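Local coordinates for putative exported protein (Bordetella parapertussis, PDB 3OCJ), which is of unknown function but carries a class I methyltransferase-like domain and so probably transfers a methyl group from S-adenosylmethionine, at residues H105-R110 with R287-R292; C127-E132 with A159-A164; E154-A159 with I172-Q177; E186-L191 with W214-P219; A222-F227 with F296-A301. All coordinates share one frame; numbering follows the deposited sequence.

Contact 1 (H105-R110 with R287-R292); sequences HGHFRR and RFEDDR
E289 reaches from the end of edge strand 286-289 to helix 96-115, where H107 and R110 receive it. Its CB lies over one face of the H107 imidazole, 4.2 Å from the ring centroid, a CH-pi contact. From there the chain bends at chi2 (-74°), which sets CD within 3.6 Å of R110 NH1. The two carboxylate oxygens then divide their partners. OE1 takes R110 NH1 at 3.2 Å, a salt bridge whose hydrogen bond is weak, with the guanidinium and carboxylate planes 83° apart. OE2 accepts R287 NE at 2.9 Å, the donor coming from above the carboxylate plane, and also accepts a hydrogen bond from a water that in turn accepts one from R110 NH2.

A much straighter bond within the helix orients the R110 guanidinium: NH1 donates to H107 ND1 at 2.9 Å and 171°, in the imidazole plane. This requires ND1 to be an acceptor. R110, E289 and R287 thus form a surface salt-bridge network between a helix and the outermost strand of a mixed sheet whose strand order, 3-2-1-4-5-7-6 with 298-302 alone antiparallel, is that of the class I methyltransferase fold.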
# COMPACT_ATOMS: atom_id res chain seq x y z
N HIS A 105 -6.38 -3.44 -4.69
CA HIS A 105 -7.04 -4.22 -3.65
C HIS A 105 -8.04 -5.23 -4.23
O HIS A 105 -8.12 -6.37 -3.77
CB HIS A 105 -7.75 -3.26 -2.70
CG HIS A 105 -8.42 -3.92 -1.53
ND1 HIS A 105 -7.71 -4.49 -0.50
CD2 HIS A 105 -9.72 -4.07 -1.22
CE1 HIS A 105 -8.55 -4.98 0.39
NE2 HIS A 105 -9.78 -4.74 -0.02
N GLY A 106 -8.80 -4.80 -5.23
CA GLY A 106 -9.72 -5.70 -5.90
C GLY A 106 -9.01 -6.84 -6.60
O GLY A 106 -9.46 -7.99 -6.57
N HIS A 107 -7.89 -6.53 -7.26
CA HIS A 107 -7.13 -7.58 -7.94
C HIS A 107 -6.51 -8.56 -6.94
O HIS A 107 -6.45 -9.76 -7.20
CB HIS A 107 -6.08 -6.99 -8.89
CG HIS A 107 -6.66 -6.26 -10.06
ND1 HIS A 107 -7.53 -6.86 -10.95
CD2 HIS A 107 -6.50 -4.99 -10.48
CE1 HIS A 107 -7.89 -5.98 -11.86
NE2 HIS A 107 -7.28 -4.83 -11.60
N PHE A 108 -6.04 -8.05 -5.81
CA PHE A 108 -5.55 -8.92 -4.74
C PHE A 108 -6.65 -9.88 -4.30
O PHE A 108 -6.41 -11.07 -4.13
CB PHE A 108 -5.09 -8.10 -3.52
CG PHE A 108 -3.64 -7.68 -3.55
CD1 PHE A 108 -3.09 -7.06 -4.67
CD2 PHE A 108 -2.84 -7.86 -2.44
CE1 PHE A 108 -1.76 -6.66 -4.69
CE2 PHE A 108 -1.51 -7.48 -2.45
CZ PHE A 108 -0.97 -6.85 -3.58
N ARG A 109 -7.85 -9.36 -4.09
CA ARG A 109 -8.94 -10.21 -3.63
C ARG A 109 -9.24 -11.28 -4.68
O ARG A 109 -9.41 -12.45 -4.33
CB ARG A 109 -10.18 -9.37 -3.32
CG ARG A 109 -10.09 -8.66 -1.98
CD ARG A 109 -11.37 -7.87 -1.69
NE ARG A 109 -12.54 -8.74 -1.69
CZ ARG A 109 -13.79 -8.31 -1.70
NH1 ARG A 109 -14.04 -7.01 -1.70
NH2 ARG A 109 -14.79 -9.18 -1.70
N ARG A 110 -9.32 -10.90 -5.95
CA ARG A 110 -9.60 -11.89 -6.98
C ARG A 110 -8.50 -12.95 -7.07
O ARG A 110 -8.79 -14.15 -7.23
CB ARG A 110 -9.80 -11.24 -8.36
CG ARG A 110 -11.10 -10.47 -8.52
CD ARG A 110 -11.39 -10.14 -10.00
NE ARG A 110 -10.24 -9.50 -10.63
CZ ARG A 110 -9.49 -10.03 -11.59
NH1 ARG A 110 -8.44 -9.35 -12.05
NH2 ARG A 110 -9.78 -11.22 -12.11
N ARG A 287 2.16 -13.43 -13.57
CA ARG A 287 0.95 -12.83 -14.14
C ARG A 287 0.78 -11.45 -13.54
O ARG A 287 0.79 -11.29 -12.31
CB ARG A 287 -0.27 -13.69 -13.82
CG ARG A 287 -1.63 -13.02 -14.08
CD ARG A 287 -1.89 -12.68 -15.55
NE ARG A 287 -3.17 -11.98 -15.69
CZ ARG A 287 -3.44 -11.09 -16.65
NH1 ARG A 287 -2.52 -10.76 -17.54
NH2 ARG A 287 -4.63 -10.50 -16.68
N PHE A 288 0.64 -10.44 -14.39
CA PHE A 288 0.38 -9.09 -13.90
C PHE A 288 -1.09 -8.75 -14.08
O PHE A 288 -1.70 -9.04 -15.12
CB PHE A 288 1.25 -8.06 -14.64
CG PHE A 288 2.72 -8.20 -14.37
CD1 PHE A 288 3.31 -7.56 -13.28
CD2 PHE A 288 3.53 -8.95 -15.20
CE1 PHE A 288 4.67 -7.68 -13.04
CE2 PHE A 288 4.89 -9.07 -14.96
CZ PHE A 288 5.46 -8.43 -13.86
N GLU A 289 -1.69 -8.15 -13.06
CA GLU A 289 -3.05 -7.65 -13.13
C GLU A 289 -2.98 -6.14 -12.99
O GLU A 289 -2.81 -5.61 -11.87
CB GLU A 289 -3.93 -8.27 -12.03
CG GLU A 289 -4.16 -9.77 -12.22
CD GLU A 289 -5.13 -10.09 -13.37
OE1 GLU A 289 -5.83 -9.17 -13.84
OE2 GLU A 289 -5.20 -11.27 -13.78
N ASP A 290 -3.07 -5.45 -14.11
CA ASP A 290 -2.90 -4.00 -14.12
C ASP A 290 -4.18 -3.27 -13.76
O ASP A 290 -5.26 -3.63 -14.23
CB ASP A 290 -2.45 -3.52 -15.50
CG ASP A 290 -1.01 -3.87 -15.83
OD1 ASP A 290 -0.24 -4.20 -14.91
OD2 ASP A 290 -0.65 -3.78 -17.03
N ASP A 291 -4.04 -2.22 -12.96
CA ASP A 291 -5.13 -1.27 -12.81
C ASP A 291 -5.29 -0.50 -14.13
O ASP A 291 -4.42 -0.57 -15.02
CB ASP A 291 -4.82 -0.30 -11.66
CG ASP A 291 -3.52 0.45 -11.88
OD1 ASP A 291 -2.46 -0.22 -11.98
OD2 ASP A 291 -3.54 1.70 -11.95
N ARG A 292 -6.39 0.21 -14.28
CA ARG A 292 -6.71 0.85 -15.54
C ARG A 292 -5.60 1.76 -16.06
O ARG A 292 -5.23 1.69 -17.23
CB ARG A 292 -8.02 1.64 -15.43
CG ARG A 292 -9.25 0.75 -15.28
CD ARG A 292 -10.52 1.59 -15.18
NE ARG A 292 -10.73 2.40 -16.39
CZ ARG A 292 -10.30 3.65 -16.55
NH1 ARG A 292 -9.64 4.27 -15.57
NH2 ARG A 292 -10.54 4.29 -17.69
O HOH W 1 -7.90 -11.82 -14.16

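Contact 2 (C127-E132 with A159-A164)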
# COMPACT_ATOMS: atom_id res chain seq x y z
N CYS A 127 1.07 -7.66 7.42
CA CYS A 127 -0.35 -7.97 7.37
C CYS A 127 -1.28 -6.78 7.59
O CYS A 127 -2.43 -6.80 7.13
CB CYS A 127 -0.71 -9.10 8.34
SG CYS A 127 -0.47 -8.71 10.08
N GLY A 128 -0.79 -5.75 8.26
CA GLY A 128 -1.66 -4.65 8.65
C GLY A 128 -2.88 -5.19 9.36
O GLY A 128 -2.78 -6.10 10.20
N TRP A 129 -4.06 -4.66 9.03
CA TRP A 129 -5.30 -5.13 9.64
C TRP A 129 -5.88 -6.35 8.92
O TRP A 129 -6.97 -6.82 9.27
CB TRP A 129 -6.35 -4.01 9.68
CG TRP A 129 -6.07 -2.96 10.71
CD1 TRP A 129 -4.96 -2.85 11.49
CD2 TRP A 129 -6.93 -1.86 11.06
NE1 TRP A 129 -5.07 -1.75 12.32
CE2 TRP A 129 -6.27 -1.13 12.07
CE3 TRP A 129 -8.19 -1.44 10.63
CZ2 TRP A 129 -6.83 0.00 12.66
CZ3 TRP A 129 -8.74 -0.31 11.22
CH2 TRP A 129 -8.06 0.40 12.22
N MSE A 130 -5.17 -6.85 7.90
CA MSE A 130 -5.58 -8.06 7.17
C MSE A 130 -6.88 -7.89 6.38
O MSE A 130 -7.65 -8.84 6.22
CB MSE A 130 -5.66 -9.26 8.12
CG MSE A 130 -4.29 -9.66 8.65
SE MSE A 130 -4.31 -11.11 9.94
CE MSE A 130 -5.44 -12.26 9.00
N SER A 131 -7.08 -6.68 5.86
CA SER A 131 -8.32 -6.32 5.16
C SER A 131 -8.64 -7.26 4.01
O SER A 131 -9.79 -7.66 3.82
CB SER A 131 -8.21 -4.88 4.63
OG SER A 131 -7.54 -4.04 5.56
N GLU A 132 -7.62 -7.60 3.24
CA GLU A 132 -7.83 -8.43 2.06
C GLU A 132 -8.19 -9.87 2.45
O GLU A 132 -9.12 -10.45 1.89
CB GLU A 132 -6.63 -8.36 1.10
CG GLU A 132 -5.37 -9.08 1.56
CD GLU A 132 -4.58 -8.34 2.63
OE1 GLU A 132 -5.11 -7.35 3.19
OE2 GLU A 132 -3.44 -8.76 2.92
N ALA A 159 -5.61 -5.92 13.57
CA ALA A 159 -6.03 -7.13 12.87
C ALA A 159 -6.92 -7.97 13.77
O ALA A 159 -7.97 -8.45 13.34
CB ALA A 159 -4.82 -7.94 12.40
N THR A 160 -6.51 -8.13 15.02
CA THR A 160 -7.31 -8.88 15.98
C THR A 160 -8.69 -8.25 16.16
O THR A 160 -9.70 -8.95 16.13
CB THR A 160 -6.60 -8.97 17.32
OG1 THR A 160 -6.27 -7.66 17.79
CG2 THR A 160 -5.33 -9.76 17.17
N ARG A 161 -8.72 -6.93 16.31
CA ARG A 161 -9.99 -6.21 16.49
C ARG A 161 -10.90 -6.33 15.27
O ARG A 161 -12.11 -6.49 15.41
CB ARG A 161 -9.75 -4.74 16.85
CG ARG A 161 -9.08 -4.52 18.20
CD ARG A 161 -9.19 -3.07 18.66
NE ARG A 161 -8.60 -2.13 17.70
CZ ARG A 161 -7.34 -1.73 17.72
NH1 ARG A 161 -6.50 -2.19 18.64
NH2 ARG A 161 -6.90 -0.87 16.81
N LEU A 162 -10.33 -6.25 14.07
CA LEU A 162 -11.11 -6.34 12.85
C LEU A 162 -11.65 -7.75 12.65
O LEU A 162 -12.73 -7.94 12.10
CB LEU A 162 -10.28 -5.90 11.64
CG LEU A 162 -11.02 -5.79 10.30
CD1 LEU A 162 -12.12 -4.74 10.40
CD2 LEU A 162 -10.06 -5.46 9.16
N ALA A 163 -10.89 -8.74 13.11
CA ALA A 163 -11.26 -10.14 12.92
C ALA A 163 -12.17 -10.67 14.02
O ALA A 163 -12.67 -11.79 13.93
CB ALA A 163 -10.00 -11.00 12.82
N ALA A 164 -12.37 -9.87 15.07
CA ALA A 164 -13.02 -10.35 16.29
C ALA A 164 -14.34 -11.10 16.09
O ALA A 164 -14.61 -12.08 16.80
CB ALA A 164 -13.20 -9.21 17.30
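The turn that follows strand 121-124, in the region where class I methyltransferases usually carry their glycine-containing cofactor loop, packs here on helix 153-163 through W129 and A159, whose CA atoms are 3.9 Å apart. A159 CB meets G128 O at 3.5 Å and M130 SE at 4.0 Å. M130 is a selenomethionine, and its chi2 (177°) holds SE anti to CA, extending the selenium toward the alanine.

C127 to M130 form a type II' beta turn closed by M130 N to C127 O, with G128 at positive phi, and this turn delivers the W129 carbonyl to the helix. L162 CD2 sits 3.4 Å from W129 O and 4.0 Å from W129 CB. The indole is approached obliquely by A159 N, 3.8 Å from CD1, and by R161 NH2, 4.2 Å from CZ2. No hydrogen bond crosses between the segments. On the turn itself, G128 N hydrogen-bonds D150 OD2, and S131 OG hydrogen-bonds H72 ND1, while the W129 ring meets that of H72.

Contact 3 (E154-A159 with I172-Q177)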
# COMPACT_ATOMS: atom_id res chain seq x y z
N GLU A 154 0.64 -2.12 16.74
CA GLU A 154 -0.67 -1.53 16.50
C GLU A 154 -1.38 -2.19 15.32
O GLU A 154 -2.60 -2.28 15.29
CB GLU A 154 -0.57 -0.02 16.26
CG GLU A 154 -0.22 0.77 17.50
CD GLU A 154 -1.24 0.58 18.60
OE1 GLU A 154 -2.45 0.74 18.34
OE2 GLU A 154 -0.83 0.26 19.74
N ALA A 155 -0.60 -2.63 14.33
CA ALA A 155 -1.16 -3.35 13.20
C ALA A 155 -1.77 -4.68 13.67
O ALA A 155 -2.88 -5.03 13.28
CB ALA A 155 -0.09 -3.60 12.13
N LEU A 156 -1.03 -5.40 14.50
CA LEU A 156 -1.50 -6.69 15.00
C LEU A 156 -2.74 -6.54 15.87
O LEU A 156 -3.70 -7.28 15.72
CB LEU A 156 -0.39 -7.42 15.74
CG LEU A 156 0.85 -7.64 14.87
CD1 LEU A 156 1.91 -8.40 15.63
CD2 LEU A 156 0.49 -8.38 13.56
N ASP A 157 -2.73 -5.55 16.76
CA ASP A 157 -3.90 -5.27 17.58
C ASP A 157 -5.11 -4.96 16.71
O ASP A 157 -6.23 -5.41 17.00
CB ASP A 157 -3.63 -4.10 18.53
CG ASP A 157 -2.60 -4.43 19.60
OD1 ASP A 157 -2.19 -5.61 19.68
OD2 ASP A 157 -2.22 -3.52 20.36
N GLY A 158 -4.90 -4.19 15.65
CA GLY A 158 -5.99 -3.84 14.75
C GLY A 158 -6.51 -5.02 13.96
O GLY A 158 -7.70 -5.12 13.68
N ALA A 159 -5.61 -5.92 13.57
CA ALA A 159 -6.03 -7.13 12.87
C ALA A 159 -6.92 -7.97 13.77
O ALA A 159 -7.97 -8.45 13.34
CB ALA A 159 -4.82 -7.94 12.40
N ILE A 172 -6.46 -17.49 12.98
CA ILE A 172 -5.42 -16.49 12.76
C ILE A 172 -4.29 -16.61 13.76
O ILE A 172 -4.51 -16.73 14.96
CB ILE A 172 -6.01 -15.06 12.83
CG1 ILE A 172 -7.13 -14.90 11.79
CG2 ILE A 172 -4.93 -14.00 12.64
CD1 ILE A 172 -7.91 -13.62 11.93
N THR A 173 -3.06 -16.60 13.24
CA THR A 173 -1.86 -16.55 14.07
C THR A 173 -1.09 -15.30 13.68
O THR A 173 -0.82 -15.07 12.49
CB THR A 173 -0.97 -17.79 13.86
OG1 THR A 173 -1.72 -18.98 14.13
CG2 THR A 173 0.22 -17.75 14.81
N LEU A 174 -0.75 -14.48 14.66
CA LEU A 174 -0.05 -13.24 14.41
C LEU A 174 1.35 -13.26 15.01
O LEU A 174 1.58 -13.81 16.09
CB LEU A 174 -0.83 -12.07 15.00
CG LEU A 174 -2.25 -11.86 14.46
CD1 LEU A 174 -2.90 -10.74 15.24
CD2 LEU A 174 -2.26 -11.55 12.97
N HIS A 175 2.28 -12.64 14.30
CA HIS A 175 3.67 -12.57 14.73
C HIS A 175 4.19 -11.16 14.56
O HIS A 175 4.05 -10.56 13.50
CB HIS A 175 4.54 -13.50 13.89
CG HIS A 175 4.09 -14.92 13.90
ND1 HIS A 175 4.39 -15.79 14.93
CD2 HIS A 175 3.36 -15.63 13.01
CE1 HIS A 175 3.86 -16.98 14.67
NE2 HIS A 175 3.23 -16.90 13.51
N ARG A 176 4.80 -10.63 15.62
CA ARG A 176 5.48 -9.35 15.54
C ARG A 176 6.90 -9.65 15.10
O ARG A 176 7.71 -10.20 15.87
CB ARG A 176 5.46 -8.64 16.90
CG ARG A 176 5.52 -7.10 16.84
CD ARG A 176 6.94 -6.56 16.84
NE ARG A 176 7.10 -5.47 17.81
CZ ARG A 176 7.78 -4.34 17.58
NH1 ARG A 176 8.37 -4.13 16.42
NH2 ARG A 176 7.87 -3.42 18.53
N GLN A 177 7.21 -9.28 13.86
CA GLN A 177 8.51 -9.54 13.26
C GLN A 177 8.79 -8.45 12.24
O GLN A 177 7.87 -7.92 11.63
CB GLN A 177 8.52 -10.88 12.53
CG GLN A 177 8.32 -12.11 13.40
CD GLN A 177 8.34 -13.41 12.60
OE1 GLN A 177 8.07 -14.48 13.13
NE2 GLN A 177 8.67 -13.31 11.31
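L156 and L174 both hold CG anti to the carbonyl carbon (chi1 -58° and -60°) and CD1 anti to CA, and with these matching torsions the two side chains slide past each other in opposite directions. Each therefore reaches the backbone of the other's segment. L174 CD1 comes to 3.6 Å from L156 O and also lies 4.2 Å from L156 CB. In return L156 CD2 approaches L174 CB at 4.2 Å, while its sister methyl CD1 reaches further along the strand, to 3.7 Å from R176 N and 3.8 Å from R176 CB. The arginine thus contributes the aliphatic base of its side chain, whose end leads away from the helix and makes a cation-pi contact with Y151. One turn on from L156, A159 CB adds a lighter touch on L174 CD1 at 4.4 Å.

The axes of 154-159 and 172-176 run nearly antiparallel, 168° between their directions and 9.1 Å apart. This is the return half of a beta-alpha-beta crossover: strand 145-150 leads into helix 153-163, which comes back over the sheet before edge strand 172-176 runs parallel to the first. Backbone bonds from T173 and H175 tie that edge to 145-150.

Between the helix and strand segments, by contrast, no hydrogen bond is made. Methyl groups meet backbone and aliphatic carbon, so the attachment probably rests mainly on dispersion and partial burial of apolar surface.

Contact 4 (E186-L191 with W214-P219); sequences EGYDLL and WQALKP
Four backbone hydrogen bonds join E186-Y188 to the end of helix 203-216 and the residues after it. E186 N donates to Q215 O at 2.9 Å. A216 O is gripped twice, by G187 N (2.8 Å, 140°) and by Y188 N (3.1 Å, 153°); the Y188 donor lies in the carbonyl plane and that of G187 is tilted 33° from it. K218 N then bonds Y188 O, making Y188 and L217 a parallel bridge.

Apolar contacts fill in beside these bonds. Y188 CE2 meets A216 CB at 3.8 Å, and L217 CD2 packs on L191 CB.

Among polar and charged contacts, the E186 carboxylate lies against the proline ring, CD 3.7 Å from P219 CD, the two side chains crossing at about a right angle. K218 brings CD to 3.4 Å from D189 OD1 and NZ to 2.8 Å from G187 O. D189 OD2, which accepts from V121 N, stays 4.6 Å from NZ. The attraction between these charges is probably only long-range, whereas Q215 O and A216 O, at the helix end, accept from the N-H groups of E186, G187 and Y188.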
# COMPACT_ATOMS: atom_id res chain seq x y z
N GLU A 186 9.34 -22.76 3.88
CA GLU A 186 8.26 -23.59 3.36
C GLU A 186 7.09 -23.73 4.35
O GLU A 186 6.65 -24.84 4.66
CB GLU A 186 8.79 -24.97 2.95
CG GLU A 186 9.85 -24.92 1.86
CD GLU A 186 10.26 -26.30 1.36
OE1 GLU A 186 9.77 -27.31 1.91
OE2 GLU A 186 11.06 -26.37 0.40
N GLY A 187 6.60 -22.59 4.83
CA GLY A 187 5.50 -22.57 5.78
C GLY A 187 4.16 -22.21 5.17
O GLY A 187 3.12 -22.52 5.75
N TYR A 188 4.16 -21.56 4.01
CA TYR A 188 2.92 -21.00 3.48
C TYR A 188 2.61 -21.48 2.06
O TYR A 188 3.50 -21.60 1.22
CB TYR A 188 2.95 -19.46 3.48
CG TYR A 188 3.58 -18.86 4.72
CD1 TYR A 188 3.14 -19.22 5.99
CD2 TYR A 188 4.60 -17.92 4.61
CE1 TYR A 188 3.72 -18.67 7.12
CE2 TYR A 188 5.17 -17.36 5.73
CZ TYR A 188 4.73 -17.74 6.97
OH TYR A 188 5.31 -17.18 8.09
N ASP A 189 1.32 -21.68 1.78
CA ASP A 189 0.89 -22.00 0.43
C ASP A 189 0.74 -20.74 -0.42
O ASP A 189 0.94 -20.76 -1.64
CB ASP A 189 -0.44 -22.74 0.48
CG ASP A 189 -0.31 -24.07 1.16
OD1 ASP A 189 0.30 -24.98 0.56
OD2 ASP A 189 -0.80 -24.20 2.30
N LEU A 190 0.36 -19.66 0.25
CA LEU A 190 0.07 -18.39 -0.40
C LEU A 190 0.62 -17.28 0.48
O LEU A 190 0.48 -17.34 1.70
CB LEU A 190 -1.44 -18.21 -0.53
CG LEU A 190 -2.11 -18.44 -1.87
CD1 LEU A 190 -3.62 -18.34 -1.69
CD2 LEU A 190 -1.62 -17.40 -2.88
N LEU A 191 1.26 -16.28 -0.12
CA LEU A 191 1.76 -15.15 0.65
C LEU A 191 1.38 -13.88 -0.10
O LEU A 191 1.59 -13.79 -1.32
CB LEU A 191 3.29 -15.23 0.83
CG LEU A 191 3.92 -14.21 1.79
CD1 LEU A 191 5.20 -14.72 2.45
CD2 LEU A 191 4.17 -12.86 1.12
N TRP A 214 10.03 -16.17 -1.33
CA TRP A 214 10.15 -17.44 -2.04
C TRP A 214 10.52 -18.56 -1.08
O TRP A 214 9.95 -19.65 -1.11
CB TRP A 214 11.21 -17.30 -3.13
CG TRP A 214 11.31 -18.46 -4.07
CD1 TRP A 214 10.74 -18.57 -5.31
CD2 TRP A 214 12.03 -19.69 -3.86
NE1 TRP A 214 11.07 -19.78 -5.89
CE2 TRP A 214 11.86 -20.49 -5.01
CE3 TRP A 214 12.81 -20.19 -2.80
CZ2 TRP A 214 12.44 -21.75 -5.14
CZ3 TRP A 214 13.38 -21.45 -2.94
CH2 TRP A 214 13.19 -22.21 -4.09
N GLN A 215 11.47 -18.29 -0.20
CA GLN A 215 11.91 -19.29 0.76
C GLN A 215 10.79 -19.68 1.73
O GLN A 215 10.70 -20.83 2.16
CB GLN A 215 13.19 -18.81 1.47
CG GLN A 215 14.38 -18.77 0.52
CD GLN A 215 15.58 -18.00 1.07
OE1 GLN A 215 15.49 -17.31 2.08
NE2 GLN A 215 16.72 -18.11 0.38
N ALA A 216 9.91 -18.72 2.04
CA ALA A 216 8.81 -18.97 2.96
C ALA A 216 7.67 -19.79 2.33
O ALA A 216 6.88 -20.40 3.04
CB ALA A 216 8.27 -17.65 3.52
N LEU A 217 7.60 -19.81 1.00
CA LEU A 217 6.54 -20.55 0.32
C LEU A 217 6.85 -22.04 0.22
O LEU A 217 8.01 -22.43 0.08
CB LEU A 217 6.29 -19.98 -1.08
CG LEU A 217 5.55 -18.64 -1.07
CD1 LEU A 217 5.66 -17.96 -2.44
CD2 LEU A 217 4.09 -18.84 -0.69
N LYS A 218 5.82 -22.85 0.32
CA LYS A 218 5.93 -24.26 -0.03
C LYS A 218 6.12 -24.35 -1.54
O LYS A 218 5.64 -23.48 -2.27
CB LYS A 218 4.67 -25.00 0.38
CG LYS A 218 4.42 -25.02 1.88
CD LYS A 218 3.17 -25.82 2.20
CE LYS A 218 3.15 -26.26 3.66
NZ LYS A 218 3.07 -25.10 4.59
N PRO A 219 6.81 -25.40 -2.01
CA PRO A 219 6.93 -25.60 -3.46
C PRO A 219 5.54 -25.67 -4.07
O PRO A 219 4.66 -26.32 -3.50
CB PRO A 219 7.63 -26.97 -3.56
CG PRO A 219 8.40 -27.08 -2.28
CD PRO A 219 7.57 -26.40 -1.23

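Contact 5 (A222-F227 with F296-A301)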
# COMPACT_ATOMS: atom_id res chain seq x y z
N ALA A 222 2.31 -19.62 -4.16
CA ALA A 222 2.26 -18.39 -4.93
C ALA A 222 2.38 -17.16 -4.05
O ALA A 222 1.94 -17.15 -2.90
CB ALA A 222 0.96 -18.32 -5.74
N LEU A 223 2.98 -16.13 -4.65
CA LEU A 223 3.09 -14.80 -4.06
C LEU A 223 2.15 -13.85 -4.79
O LEU A 223 2.12 -13.84 -6.01
CB LEU A 223 4.52 -14.28 -4.21
CG LEU A 223 4.78 -12.81 -3.88
CD1 LEU A 223 4.61 -12.53 -2.39
CD2 LEU A 223 6.18 -12.44 -4.35
N VAL A 224 1.41 -13.05 -4.04
CA VAL A 224 0.62 -11.96 -4.60
C VAL A 224 1.17 -10.66 -4.05
O VAL A 224 1.10 -10.41 -2.85
CB VAL A 224 -0.87 -12.09 -4.24
CG1 VAL A 224 -1.68 -10.91 -4.78
CG2 VAL A 224 -1.44 -13.42 -4.75
N THR A 225 1.76 -9.84 -4.90
CA THR A 225 2.27 -8.56 -4.43
C THR A 225 1.96 -7.46 -5.45
O THR A 225 1.12 -7.65 -6.34
CB THR A 225 3.77 -8.65 -4.02
OG1 THR A 225 4.16 -7.46 -3.31
CG2 THR A 225 4.69 -8.89 -5.20
N SER A 226 2.60 -6.31 -5.30
CA SER A 226 2.23 -5.13 -6.06
C SER A 226 3.41 -4.19 -6.14
O SER A 226 4.39 -4.34 -5.42
CB SER A 226 1.10 -4.39 -5.36
OG SER A 226 1.54 -3.98 -4.08
N PHE A 227 3.33 -3.20 -7.02
CA PHE A 227 4.37 -2.19 -7.09
C PHE A 227 3.82 -0.95 -7.76
O PHE A 227 2.99 -1.05 -8.66
CB PHE A 227 5.59 -2.73 -7.86
CG PHE A 227 5.27 -3.27 -9.23
CD1 PHE A 227 5.57 -2.54 -10.37
CD2 PHE A 227 4.65 -4.50 -9.37
CE1 PHE A 227 5.29 -3.05 -11.62
CE2 PHE A 227 4.34 -5.01 -10.62
CZ PHE A 227 4.65 -4.28 -11.75
N PHE A 296 -0.42 1.01 -10.43
CA PHE A 296 -0.19 0.16 -9.27
C PHE A 296 -0.55 -1.28 -9.59
O PHE A 296 -1.51 -1.83 -9.04
CB PHE A 296 -1.03 0.67 -8.08
CG PHE A 296 -0.45 0.37 -6.71
CD1 PHE A 296 0.58 -0.55 -6.51
CD2 PHE A 296 -0.96 1.04 -5.61
CE1 PHE A 296 1.09 -0.78 -5.21
CE2 PHE A 296 -0.48 0.82 -4.32
CZ PHE A 296 0.56 -0.08 -4.12
N PRO A 297 0.24 -1.93 -10.47
CA PRO A 297 -0.09 -3.31 -10.83
C PRO A 297 0.07 -4.29 -9.67
O PRO A 297 0.86 -4.10 -8.74
CB PRO A 297 0.93 -3.65 -11.92
CG PRO A 297 1.42 -2.33 -12.45
CD PRO A 297 1.36 -1.39 -11.26
N THR A 298 -0.70 -5.37 -9.79
CA THR A 298 -0.61 -6.54 -8.95
C THR A 298 0.18 -7.57 -9.74
O THR A 298 0.05 -7.66 -10.96
CB THR A 298 -2.02 -7.04 -8.65
OG1 THR A 298 -2.72 -6.06 -7.88
CG2 THR A 298 -2.05 -8.39 -7.92
N VAL A 299 0.99 -8.36 -9.05
CA VAL A 299 1.69 -9.46 -9.69
C VAL A 299 1.50 -10.74 -8.88
O VAL A 299 1.62 -10.74 -7.65
CB VAL A 299 3.19 -9.15 -9.92
CG1 VAL A 299 3.91 -8.81 -8.59
CG2 VAL A 299 3.88 -10.31 -10.64
N ILE A 300 1.20 -11.82 -9.59
CA ILE A 300 1.09 -13.15 -9.01
C ILE A 300 2.26 -13.97 -9.54
O ILE A 300 2.43 -14.11 -10.76
CB ILE A 300 -0.24 -13.84 -9.37
CG1 ILE A 300 -1.44 -12.95 -8.99
CG2 ILE A 300 -0.34 -15.18 -8.63
CD1 ILE A 300 -1.94 -12.03 -10.09
N ALA A 301 3.07 -14.49 -8.63
CA ALA A 301 4.32 -15.17 -8.97
C ALA A 301 4.32 -16.58 -8.39
O ALA A 301 4.01 -16.77 -7.22
CB ALA A 301 5.49 -14.37 -8.43
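A222 opens the pairing by setting its CA 3.3 Å from A301 O, a CA-H...O contact. L223 then exchanges both backbone bonds with A301: N to A301 O at 2.8 Å, and A301 N to L223 O, both acceptors being met in the carbonyl plane. V224 and I300 form a non-hydrogen-bonded pair; V224 CG1, anti to the backbone N (chi1 177°), reaches across to T298 CG2 at 4.0 Å. At T225 the hydrogen-bonded pattern returns with V299, but unevenly. T225 N meets V299 O nearly along the C=O axis, whereas V299 N approaches T225 O from 40° above the carbonyl plane. Their side chains lie side by side, with T225 CG2 only 3.5 Å from V299 CG1, tighter than normal carbon contact.

S226 pairs with T298, and its OG, which bonds N194, comes 3.4 Å from F296 CE1. F227 N ends the ladder on P297 O at 3.1 Å. The F227 side chain crosses P297 at about a right angle, CZ touching CB at 3.8 Å, while P297 CD lies over one ring face toward the rim.

The antiparallel strand 298-302 is thus inserted between 221-226 and 286-289. Helix 271-280 covers the L223 and V299 side through L278, and helix 96-115 covers S226 and T298 through R104.

Contacts 1 and 5 continue one another across the sheet: their centres are about 8 Å apart, and E289 N lies 2.8 Å from T298 O, a probable hydrogen bond. Contact 4 joins contact 5 on its other flank, where L191 O and V224 N are 2.8 Å apart. Contact 3 reaches the opposite edge strand of the sheet, about 25 Å from contact 1 between centres, and contact 2 packs against the same helix, sharing A159. H105 of contact 1 touches E132 of contact 2 (CE1 to CA 3.9 Å). A bound palmitic acid lies about 4 Å from the F296 side chain in contact 5 and about 10 Å from the D291 side chain in contact 1.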